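Local coordinates for protein D-alanine--D-alanine ligase (Coxiella burnetii, PDB 3TQT) that joins two D-alanine molecules into D-alanyl-D-alanine at the expense of ATP, probably for building the peptidoglycan of the cell wall, at residues I20-A25 against P104-G108; T109-D113 against N318-G322; C138-D142 against A187-G191. One frame throughout, in Å; residues are numbered along the deposited sequence.

Contact 1: residues I20-A25 against P104-G108; sequences ISIQSA and PMVHG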
ATOM      1  N   ILE A  20      11.061  -8.588  18.437  1.00 28.42           N
ATOM      2  CA  ILE A  20      10.045  -7.761  19.074  1.00 28.67           C
ATOM      3  C   ILE A  20       8.640  -8.226  18.648  1.00 24.09           C
ATOM      4  O   ILE A  20       7.700  -8.233  19.444  1.00 26.73           O
ATOM      5  CB  ILE A  20      10.218  -6.276  18.700  1.00 35.18           C
ATOM      6  CG1 ILE A  20      11.659  -5.816  18.947  1.00 45.02           C
ATOM      7  CG2 ILE A  20       9.218  -5.406  19.470  1.00 34.91           C
ATOM      8  CD1 ILE A  20      11.936  -4.414  18.444  1.00 44.61           C
ATOM      9  N   SER A  21       8.507  -8.615  17.386  1.00 22.32           N
ATOM     10  CA  SER A  21       7.240  -9.115  16.866  1.00 25.80           C
ATOM     11  C   SER A  21       6.744 -10.313  17.677  1.00 29.46           C
ATOM     12  O   SER A  21       5.558 -10.409  18.055  1.00 19.77           O
ATOM     13  CB  SER A  21       7.400  -9.496  15.390  1.00 20.25           C
ATOM     14  OG  SER A  21       6.291 -10.241  14.945  1.00 23.84           O
ATOM     15  N   ILE A  22       7.659 -11.236  17.942  1.00 25.35           N
ATOM     16  CA  ILE A  22       7.320 -12.411  18.733  1.00 22.68           C
ATOM     17  C   ILE A  22       6.882 -11.993  20.133  1.00 19.67           C
ATOM     18  O   ILE A  22       5.904 -12.526  20.658  1.00 22.83           O
ATOM     19  CB  ILE A  22       8.515 -13.375  18.836  1.00 21.03           C
ATOM     20  CG1 ILE A  22       8.809 -13.979  17.461  1.00 32.45           C
ATOM     21  CG2 ILE A  22       8.229 -14.461  19.868  1.00 24.86           C
ATOM     22  CD1 ILE A  22      10.240 -14.438  17.290  1.00 36.18           C
ATOM     23  N   GLN A  23       7.609 -11.056  20.748  1.00 22.52           N
ATOM     24  CA  GLN A  23       7.231 -10.599  22.087  1.00 27.54           C
ATOM     25  C   GLN A  23       5.874  -9.876  22.093  1.00 27.84           C
ATOM     26  O   GLN A  23       5.088 -10.044  23.021  1.00 23.92           O
ATOM     27  CB  GLN A  23       8.316  -9.745  22.747  1.00 26.40           C
ATOM     28  CG  GLN A  23       9.583 -10.537  23.084  1.00 37.76           C
ATOM     29  CD  GLN A  23       9.276 -11.845  23.812  1.00 47.69           C
ATOM     30  OE1 GLN A  23       9.686 -12.928  23.376  1.00 48.46           O
ATOM     31  NE2 GLN A  23       8.551 -11.747  24.926  1.00 40.23           N
ATOM     32  N   SER A  24       5.613  -9.072  21.068  1.00 27.11           N
ATOM     33  CA  SER A  24       4.292  -8.462  20.900  1.00 25.59           C
ATOM     34  C   SER A  24       3.223  -9.545  20.793  1.00 24.15           C
ATOM     35  O   SER A  24       2.201  -9.498  21.476  1.00 26.78           O
ATOM     36  CB  SER A  24       4.263  -7.552  19.659  1.00 21.80           C
ATOM     37  OG  SER A  24       5.149  -6.468  19.831  1.00 26.71           O
ATOM     38  N   ALA A  25       3.460 -10.520  19.925  1.00 23.93           N
ATOM     39  CA  ALA A  25       2.501 -11.592  19.713  1.00 23.60           C
ATOM     40  C   ALA A  25       2.252 -12.381  20.992  1.00 25.90           C
ATOM     41  O   ALA A  25       1.128 -12.795  21.255  1.00 23.31           O
ATOM     42  CB  ALA A  25       2.959 -12.518  18.612  1.00 27.43           C
ATOM     43  N   PRO A 104      -2.246  -8.956  12.440  1.00 24.58           N
ATOM     44  CA  PRO A 104      -0.899  -8.877  11.896  1.00 27.18           C
ATOM     45  C   PRO A 104      -0.021  -8.238  12.972  1.00 35.64           C
ATOM     46  O   PRO A 104      -0.321  -7.135  13.440  1.00 33.16           O
ATOM     47  CB  PRO A 104      -1.053  -7.943  10.684  1.00 22.30           C
ATOM     48  CG  PRO A 104      -2.508  -7.652  10.557  1.00 24.97           C
ATOM     49  CD  PRO A 104      -3.132  -7.928  11.876  1.00 23.88           C
ATOM     50  N   MET A 105       1.022  -8.933  13.403  1.00 21.63           N
ATOM     51  CA  MET A 105       1.841  -8.377  14.463  1.00 20.80           C
ATOM     52  C   MET A 105       3.288  -8.535  14.069  1.00 31.94           C
ATOM     53  O   MET A 105       4.150  -8.819  14.894  1.00 37.89           O
ATOM     54  CB  MET A 105       1.524  -9.018  15.816  1.00 28.78           C
ATOM     55  CG  MET A 105       2.158  -8.317  17.028  1.00 30.40           C
ATOM     56  SD  MET A 105       2.001  -6.504  17.069  1.00 35.51           S
ATOM     57  CE  MET A 105       0.246  -6.300  16.714  1.00 26.94           C
ATOM     58  N   VAL A 106       3.529  -8.355  12.778  1.00 23.04           N
ATOM     59  CA  VAL A 106       4.874  -8.258  12.253  1.00 24.59           C
ATOM     60  C   VAL A 106       5.231  -6.779  12.135  1.00 31.92           C
ATOM     61  O   VAL A 106       4.567  -6.030  11.411  1.00 37.06           O
ATOM     62  CB  VAL A 106       4.976  -8.931  10.879  1.00 24.41           C
ATOM     63  CG1 VAL A 106       6.335  -8.641  10.249  1.00 25.07           C
ATOM     64  CG2 VAL A 106       4.743 -10.424  11.007  1.00 32.29           C
ATOM     65  N   HIS A 107       6.261  -6.356  12.865  1.00 33.81           N
ATOM     66  CA  HIS A 107       6.729  -4.969  12.815  1.00 31.89           C
ATOM     67  C   HIS A 107       7.686  -4.759  11.649  1.00 35.14           C
ATOM     68  O   HIS A 107       8.446  -5.656  11.286  1.00 34.24           O
ATOM     69  CB  HIS A 107       7.444  -4.569  14.115  1.00 30.83           C
ATOM     70  CG  HIS A 107       6.692  -4.921  15.365  1.00 40.96           C
ATOM     71  ND1 HIS A 107       5.500  -4.323  15.716  1.00 35.10           N
ATOM     72  CD2 HIS A 107       6.978  -5.799  16.357  1.00 42.94           C
ATOM     73  CE1 HIS A 107       5.075  -4.829  16.863  1.00 35.58           C
ATOM     74  NE2 HIS A 107       5.956  -5.723  17.272  1.00 37.22           N
ATOM     75  N   GLY A 108       7.653  -3.557  11.080  1.00 29.77           N
ATOM     76  CA  GLY A 108       8.565  -3.166  10.025  1.00 31.58           C
ATOM     77  C   GLY A 108       8.314  -3.828   8.684  1.00 37.55           C
ATOM     78  O   GLY A 108       7.168  -4.038   8.266  1.00 36.56           O
TER
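The imidazole of H107 meets helix 18-31 at its edge: S24 OG and the carbonyl carbon of I20 both lie close to the ring plane. M105 O sits over one ring face, well above the plane and offset toward the rim. S24 OG and H107 NE2 share a hydrogen bond of 2.8 Å, and the same hydroxyl also receives the backbone N-H of F323. H107 ND1, at another corner of the ring, is bonded to I320 O, so a partner on each nitrogen fixes the rotation of the imidazole. H107 CD2 comes to 3.4 Å from S21 CA, approaching obliquely. I20 adds its CG2 branch, anti to the backbone N, which reaches 3.9 Å from H107 CD2; the two side chains cross at about a right angle.

This is the N-terminal domain, of a Rossmann-like family. Helix 18-31 follows strand 5-12, and residues 104-108 leave the neighbouring parallel strand 101-104, so the contact fastens the helix to the loop at the C-terminal end of that strand.

One turn before S24 along the helix, S21 donates its hydroxyl to M105 O over 2.6 Å, at 137° to the C=O and tilted 24° from the carbonyl plane. Its first torsion (167°) sets OG opposite the backbone N and directs it to that carbonyl. G12 N, from the end of strand 5-12, donates to S21 OG, which thus has a bond in each role. The aliphatic part of M105 fills in beside S24: M105 CG is 3.5 Å from S24 CB, a tight carbon pair, and the bends at chi2 and chi3 fold the chain back until M105 SD lies 3.6 Å from S24 CB.

Contact 2: residues T109-D113 against N318-G322; sequences TQGED and NTIPG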
ATOM      1  N   THR A 109       9.409  -4.144   8.001  1.00 32.21           N
ATOM      2  CA  THR A 109       9.350  -4.765   6.691  1.00 31.21           C
ATOM      3  C   THR A 109       8.343  -5.914   6.649  1.00 30.33           C
ATOM      4  O   THR A 109       8.247  -6.719   7.585  1.00 34.00           O
ATOM      5  CB  THR A 109      10.746  -5.235   6.252  1.00 38.61           C
ATOM      6  OG1 THR A 109      11.617  -4.104   6.185  1.00 46.75           O
ATOM      7  CG2 THR A 109      10.695  -5.896   4.895  1.00 48.65           C
ATOM      8  N   GLN A 110       7.578  -5.951   5.558  1.00 42.29           N
ATOM      9  CA  GLN A 110       6.558  -6.976   5.310  1.00 42.30           C
ATOM     10  C   GLN A 110       5.291  -6.788   6.150  1.00 41.63           C
ATOM     11  O   GLN A 110       4.173  -6.912   5.643  1.00 39.77           O
ATOM     12  CB  GLN A 110       7.128  -8.393   5.502  1.00 40.24           C
ATOM     13  CG  GLN A 110       8.496  -8.634   4.842  1.00 44.51           C
ATOM     14  CD  GLN A 110       8.499  -8.410   3.340  1.00 48.10           C
ATOM     15  OE1 GLN A 110       7.934  -7.437   2.845  1.00 57.20           O
ATOM     16  NE2 GLN A 110       9.148  -9.307   2.607  1.00 51.32           N
ATOM     17  N   GLY A 111       5.470  -6.477   7.429  1.00 31.67           N
ATOM     18  CA  GLY A 111       4.358  -6.437   8.363  1.00 34.84           C
ATOM     19  C   GLY A 111       3.602  -5.124   8.423  1.00 31.14           C
ATOM     20  O   GLY A 111       2.390  -5.115   8.622  1.00 35.28           O
ATOM     21  N   GLU A 112       4.315  -4.011   8.278  1.00 34.62           N
ATOM     22  CA  GLU A 112       3.691  -2.696   8.376  1.00 34.01           C
ATOM     23  C   GLU A 112       3.649  -1.997   7.034  1.00 37.48           C
ATOM     24  O   GLU A 112       3.041  -0.937   6.915  1.00 37.95           O
ATOM     25  CB  GLU A 112       4.454  -1.795   9.360  1.00 40.02           C
ATOM     26  CG  GLU A 112       4.337  -2.215  10.804  1.00 43.02           C
ATOM     27  CD  GLU A 112       5.007  -1.228  11.748  1.00 42.82           C
ATOM     28  OE1 GLU A 112       4.387  -0.198  12.084  1.00 38.08           O
ATOM     29  OE2 GLU A 112       6.155  -1.489  12.151  1.00 45.87           O
ATOM     30  N   ASP A 113       4.317  -2.574   6.036  1.00 39.21           N
ATOM     31  CA  ASP A 113       4.494  -1.898   4.751  1.00 27.68           C
ATOM     32  C   ASP A 113       3.419  -2.238   3.739  1.00 24.85           C
ATOM     33  O   ASP A 113       3.548  -1.915   2.560  1.00 27.09           O
ATOM     34  CB  ASP A 113       5.870  -2.174   4.140  1.00 26.76           C
ATOM     35  CG  ASP A 113       6.134  -3.655   3.898  1.00 33.58           C
ATOM     36  OD1 ASP A 113       5.211  -4.496   4.017  1.00 24.98           O
ATOM     37  OD2 ASP A 113       7.299  -3.973   3.591  1.00 42.26           O
ATOM     38  N   ASN A 318       2.840   5.061  13.470  1.00 21.52           N
ATOM     39  CA  ASN A 318       3.229   3.659  13.477  1.00 24.93           C
ATOM     40  C   ASN A 318       1.986   2.809  13.510  1.00 19.86           C
ATOM     41  O   ASN A 318       1.227   2.885  14.477  1.00 20.61           O
ATOM     42  CB  ASN A 318       4.028   3.353  14.738  1.00 27.23           C
ATOM     43  CG  ASN A 318       5.263   4.182  14.839  1.00 39.22           C
ATOM     44  OD1 ASN A 318       6.286   3.861  14.238  1.00 51.32           O
ATOM     45  ND2 ASN A 318       5.178   5.280  15.582  1.00 45.76           N
ATOM     46  N   THR A 319       1.789   1.986  12.481  1.00 19.48           N
ATOM     47  CA  THR A 319       0.535   1.245  12.347  1.00 17.47           C
ATOM     48  C   THR A 319       0.615  -0.144  12.977  1.00 20.49           C
ATOM     49  O   THR A 319      -0.400  -0.742  13.282  1.00 26.95           O
ATOM     50  CB  THR A 319       0.120   1.086  10.866  1.00 20.72           C
ATOM     51  OG1 THR A 319       1.173   0.423  10.173  1.00 21.20           O
ATOM     52  CG2 THR A 319      -0.126   2.468  10.205  1.00 20.86           C
ATOM     53  N   ILE A 320       1.822  -0.652  13.179  1.00 23.19           N
ATOM     54  CA  ILE A 320       1.962  -1.863  13.992  1.00 31.19           C
ATOM     55  C   ILE A 320       2.974  -1.561  15.096  1.00 29.97           C
ATOM     56  O   ILE A 320       4.128  -1.980  15.045  1.00 27.59           O
ATOM     57  CB  ILE A 320       2.340  -3.126  13.163  1.00 33.36           C
ATOM     58  CG1 ILE A 320       1.482  -3.223  11.890  1.00 38.58           C
ATOM     59  CG2 ILE A 320       2.198  -4.417  14.003  1.00 27.70           C
ATOM     60  CD1 ILE A 320       0.022  -3.612  12.115  1.00 42.47           C
ATOM     61  N   PRO A 321       2.539  -0.785  16.089  1.00 24.87           N
ATOM     62  CA  PRO A 321       3.414  -0.411  17.199  1.00 21.78           C
ATOM     63  C   PRO A 321       3.707  -1.627  18.055  1.00 23.97           C
ATOM     64  O   PRO A 321       2.955  -2.603  17.979  1.00 22.97           O
ATOM     65  CB  PRO A 321       2.566   0.582  17.981  1.00 20.53           C
ATOM     66  CG  PRO A 321       1.172   0.202  17.688  1.00 23.03           C
ATOM     67  CD  PRO A 321       1.166  -0.285  16.270  1.00 24.22           C
ATOM     68  N   GLY A 322       4.779  -1.571  18.841  1.00 23.88           N
ATOM     69  CA  GLY A 322       5.074  -2.632  19.783  1.00 30.51           C
ATOM     70  C   GLY A 322       3.844  -2.927  20.614  1.00 23.08           C
ATOM     71  O   GLY A 322       3.076  -2.023  20.937  1.00 22.85           O
TER
HETATM   72  O   HOH W   1       4.085   2.380  10.582  1.00 25.93           O
HETATM   73  O   HOH W   2       2.687   1.657   8.385  1.00 26.18           O
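E112 and I320 mark the closest backbone approach, CA to CA 5.9 Å, between two irregular loops. The side chain of E112 spans the gap: with CG anti to the carbonyl carbon (chi1 -69°) and the chain extended beyond it, the carboxylate reaches the backbone of the other loop. E112 OE1 accepts the N-H of I320 at 2.8 Å with a hydrogen angle of 154°. That donor stands 47° out of the carboxylate plane, so it meets the oxygen from above. E112 OE2 takes the N-H of G108, and the group is thus gripped at both oxygens.

Water supplements the direct bond. One molecule accepts from T319 N at 3.0 Å and lies at the same distance from E112 OE1, although other acceptors compete for its protons. A second lies 2.6 Å from T319 OG1 and within bonding distance of E112 O. Hydrocarbon contact comes from the side chains of E112 and I320, which slide past each other in opposite directions; E112 CG touches I320 CB and CG1 so closely that the exact spacing is doubtful. Behind E112 the turn is braced locally, Q110 N donating to D113 OD2 at 2.8 Å, and T109, Q110 and D113 pack on the second subunit.

The second loop starts at N318, at the end of strand 312-318 and predicted to bind a magnesium ion. The arrangement is therefore a domain junction, the N-terminal domain anchored on the metal-site edge of the ATP-grasp fold.

Contact 3: residues C138-D142 against A187-G191; sequences CMEKD and AVSLG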
ATOM      1  N   CYS A 138       2.006   5.219   5.892  1.00 14.74           N
ATOM      2  CA  CYS A 138       2.591   5.446   7.209  1.00 14.31           C
ATOM      3  C   CYS A 138       4.002   4.867   7.322  1.00 17.40           C
ATOM      4  O   CYS A 138       4.822   5.347   8.112  1.00 22.28           O
ATOM      5  CB  CYS A 138       1.688   4.870   8.300  1.00 15.56           C
ATOM      6  SG  CYS A 138       0.154   5.780   8.521  1.00 20.60           S
ATOM      7  N   MET A 139       4.273   3.834   6.538  1.00 20.26           N
ATOM      8  CA  MET A 139       5.573   3.164   6.563  1.00 22.62           C
ATOM      9  C   MET A 139       6.675   4.047   5.987  1.00 24.29           C
ATOM     10  O   MET A 139       7.803   4.051   6.480  1.00 25.09           O
ATOM     11  CB  MET A 139       5.500   1.862   5.765  1.00 23.84           C
ATOM     12  CG  MET A 139       6.770   1.063   5.765  1.00 36.08           C
ATOM     13  SD  MET A 139       6.889   0.072   7.259  1.00 45.31           S
ATOM     14  CE  MET A 139       8.491  -0.697   7.016  1.00 46.87           C
ATOM     15  N   GLU A 140       6.348   4.793   4.940  1.00 17.10           N
ATOM     16  CA  GLU A 140       7.310   5.692   4.312  1.00 16.75           C
ATOM     17  C   GLU A 140       7.120   7.059   4.956  1.00 19.81           C
ATOM     18  O   GLU A 140       6.196   7.794   4.625  1.00 20.21           O
ATOM     19  CB  GLU A 140       7.081   5.791   2.808  1.00 26.25           C
ATOM     20  CG  GLU A 140       6.842   4.452   2.129  1.00 34.83           C
ATOM     21  CD  GLU A 140       8.121   3.812   1.645  1.00 41.80           C
ATOM     22  OE1 GLU A 140       9.050   4.555   1.265  1.00 42.79           O
ATOM     23  OE2 GLU A 140       8.201   2.567   1.644  1.00 47.72           O
ATOM     24  N   LYS A 141       8.009   7.383   5.882  1.00 19.03           N
ATOM     25  CA  LYS A 141       7.830   8.523   6.774  1.00 21.44           C
ATOM     26  C   LYS A 141       7.748   9.850   6.050  1.00 19.94           C
ATOM     27  O   LYS A 141       7.053  10.761   6.510  1.00 19.25           O
ATOM     28  CB  LYS A 141       8.942   8.539   7.830  1.00 19.72           C
ATOM     29  CG  LYS A 141       8.938   7.277   8.694  1.00 28.61           C
ATOM     30  CD  LYS A 141       9.994   7.344   9.784  1.00 35.33           C
ATOM     31  CE  LYS A 141      11.375   7.015   9.241  1.00 41.02           C
ATOM     32  NZ  LYS A 141      11.557   5.550   9.055  1.00 42.04           N
ATOM     33  N   ASP A 142       8.439   9.963   4.918  1.00 19.77           N
ATOM     34  CA  ASP A 142       8.372  11.193   4.144  1.00 15.28           C
ATOM     35  C   ASP A 142       7.033  11.307   3.411  1.00 19.04           C
ATOM     36  O   ASP A 142       6.459  12.398   3.302  1.00 17.84           O
ATOM     37  CB  ASP A 142       9.559  11.326   3.176  1.00 15.24           C
ATOM     38  CG  ASP A 142       9.647  10.173   2.147  1.00 18.33           C
ATOM     39  OD1 ASP A 142       9.171   9.038   2.405  1.00 19.10           O
ATOM     40  OD2 ASP A 142      10.216  10.422   1.068  1.00 20.85           O
ATOM     41  N   ALA A 187      16.682   6.504   6.878  1.00 21.38           N
ATOM     42  CA  ALA A 187      15.949   5.748   5.867  1.00 20.26           C
ATOM     43  C   ALA A 187      14.477   6.157   5.950  1.00 21.03           C
ATOM     44  O   ALA A 187      13.943   6.369   7.049  1.00 22.51           O
ATOM     45  CB  ALA A 187      16.099   4.254   6.111  1.00 20.16           C
ATOM     46  N   VAL A 188      13.812   6.278   4.813  1.00 18.46           N
ATOM     47  CA  VAL A 188      12.384   6.627   4.843  1.00 22.26           C
ATOM     48  C   VAL A 188      11.534   5.522   5.462  1.00 24.52           C
ATOM     49  O   VAL A 188      10.518   5.790   6.096  1.00 26.95           O
ATOM     50  CB  VAL A 188      11.807   6.961   3.442  1.00 19.03           C
ATOM     51  CG1 VAL A 188      12.460   8.212   2.864  1.00 21.41           C
ATOM     52  CG2 VAL A 188      11.944   5.761   2.511  1.00 24.77           C
ATOM     53  N   SER A 189      11.956   4.276   5.305  1.00 19.83           N
ATOM     54  CA  SER A 189      11.058   3.180   5.638  1.00 28.03           C
ATOM     55  C   SER A 189      11.670   2.138   6.558  1.00 32.28           C
ATOM     56  O   SER A 189      11.146   1.037   6.672  1.00 33.97           O
ATOM     57  CB  SER A 189      10.583   2.496   4.353  1.00 32.45           C
ATOM     58  OG  SER A 189      11.653   1.788   3.752  1.00 29.40           O
ATOM     59  N   LEU A 190      12.777   2.475   7.210  1.00 29.14           N
ATOM     60  CA  LEU A 190      13.414   1.536   8.131  1.00 33.89           C
ATOM     61  C   LEU A 190      13.551   2.159   9.515  1.00 45.91           C
ATOM     62  O   LEU A 190      13.960   3.317   9.641  1.00 50.67           O
ATOM     63  CB  LEU A 190      14.790   1.114   7.613  1.00 32.48           C
ATOM     64  CG  LEU A 190      14.818   0.548   6.196  1.00 33.45           C
ATOM     65  CD1 LEU A 190      16.260   0.263   5.772  1.00 35.76           C
ATOM     66  CD2 LEU A 190      13.956  -0.706   6.112  1.00 36.91           C
ATOM     67  N   GLY A 191      13.226   1.385  10.547  1.00 49.70           N
ATOM     68  CA  GLY A 191      13.195   1.895  11.910  1.00 55.56           C
ATOM     69  C   GLY A 191      14.466   1.707  12.723  1.00 57.64           C
ATOM     70  O   GLY A 191      14.808   2.555  13.551  1.00 52.55           O
TER
HETATM   71  O   HOH W   3      11.425   2.959   0.638  1.00 37.10           O
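K141 and V188 form the central bond: K141 N donates to V188 O over 3.0 Å, nearly straight at 177°. E140 is the N-cap of helix 141-150, so the donor is a first-turn N-H that the helix itself cannot satisfy. The K141 side chain bends at chi3 and chi4 (-79° and -78°), curling NZ back to the carbonyl oxygens of the loop. There NZ makes three weak bonds, to V188 O at 3.1 Å, A187 O at 3.2 Å and L190 O at 3.3 Å.

M139 O lies close to V188 O, and two acceptors cannot bond each other; a CA-H contact from S189 reaches M139 O at 3.5 Å. The polar side chains find their main partners elsewhere. R218 forms salt bridges with E140 OE1 and D142 OD1, T160 OG1 bonds D142 OD2, and D216 bonds S189 OG. A water 2.9 Å from E140 OE1 also reaches S189 OG weakly. Between the two carboxylates stands V188, its CG1 at 3.4 Å from D142 OD1 and CG2 turned to E140 OE1.

K141 also touches E316, a predicted magnesium ligand, and residues 187-191 lie in the predicted ATP-binding region. Three weak bonds from one ammonium, together with the straight K141 N bond, converge on the carbonyls of this loop and probably help to hold it beside the predicted nucleotide and metal sites.

From the N terminus, contact 1 closes first, bringing residues 104-108 back to helix 18-31 within the N-terminal domain. The chain runs straight on into 109-113, where contact 2 opens a loop of 204 intervening residues that 318-322 closes from the ATP-grasp part. Contact 3 is nested inside this loop, joining the junction of helices 132-139 and 141-150 to the loop after strand 183-187; no two contacts cross. V106 CG1 packs on G111 CA at 3.5 Å, coupling contacts 1 and 2. M139 bridges the rest: its CE packs on G108 and T109, and its SD lies 3.7 Å from E112 CB. Contacts 2 and 3 also touch the second subunit.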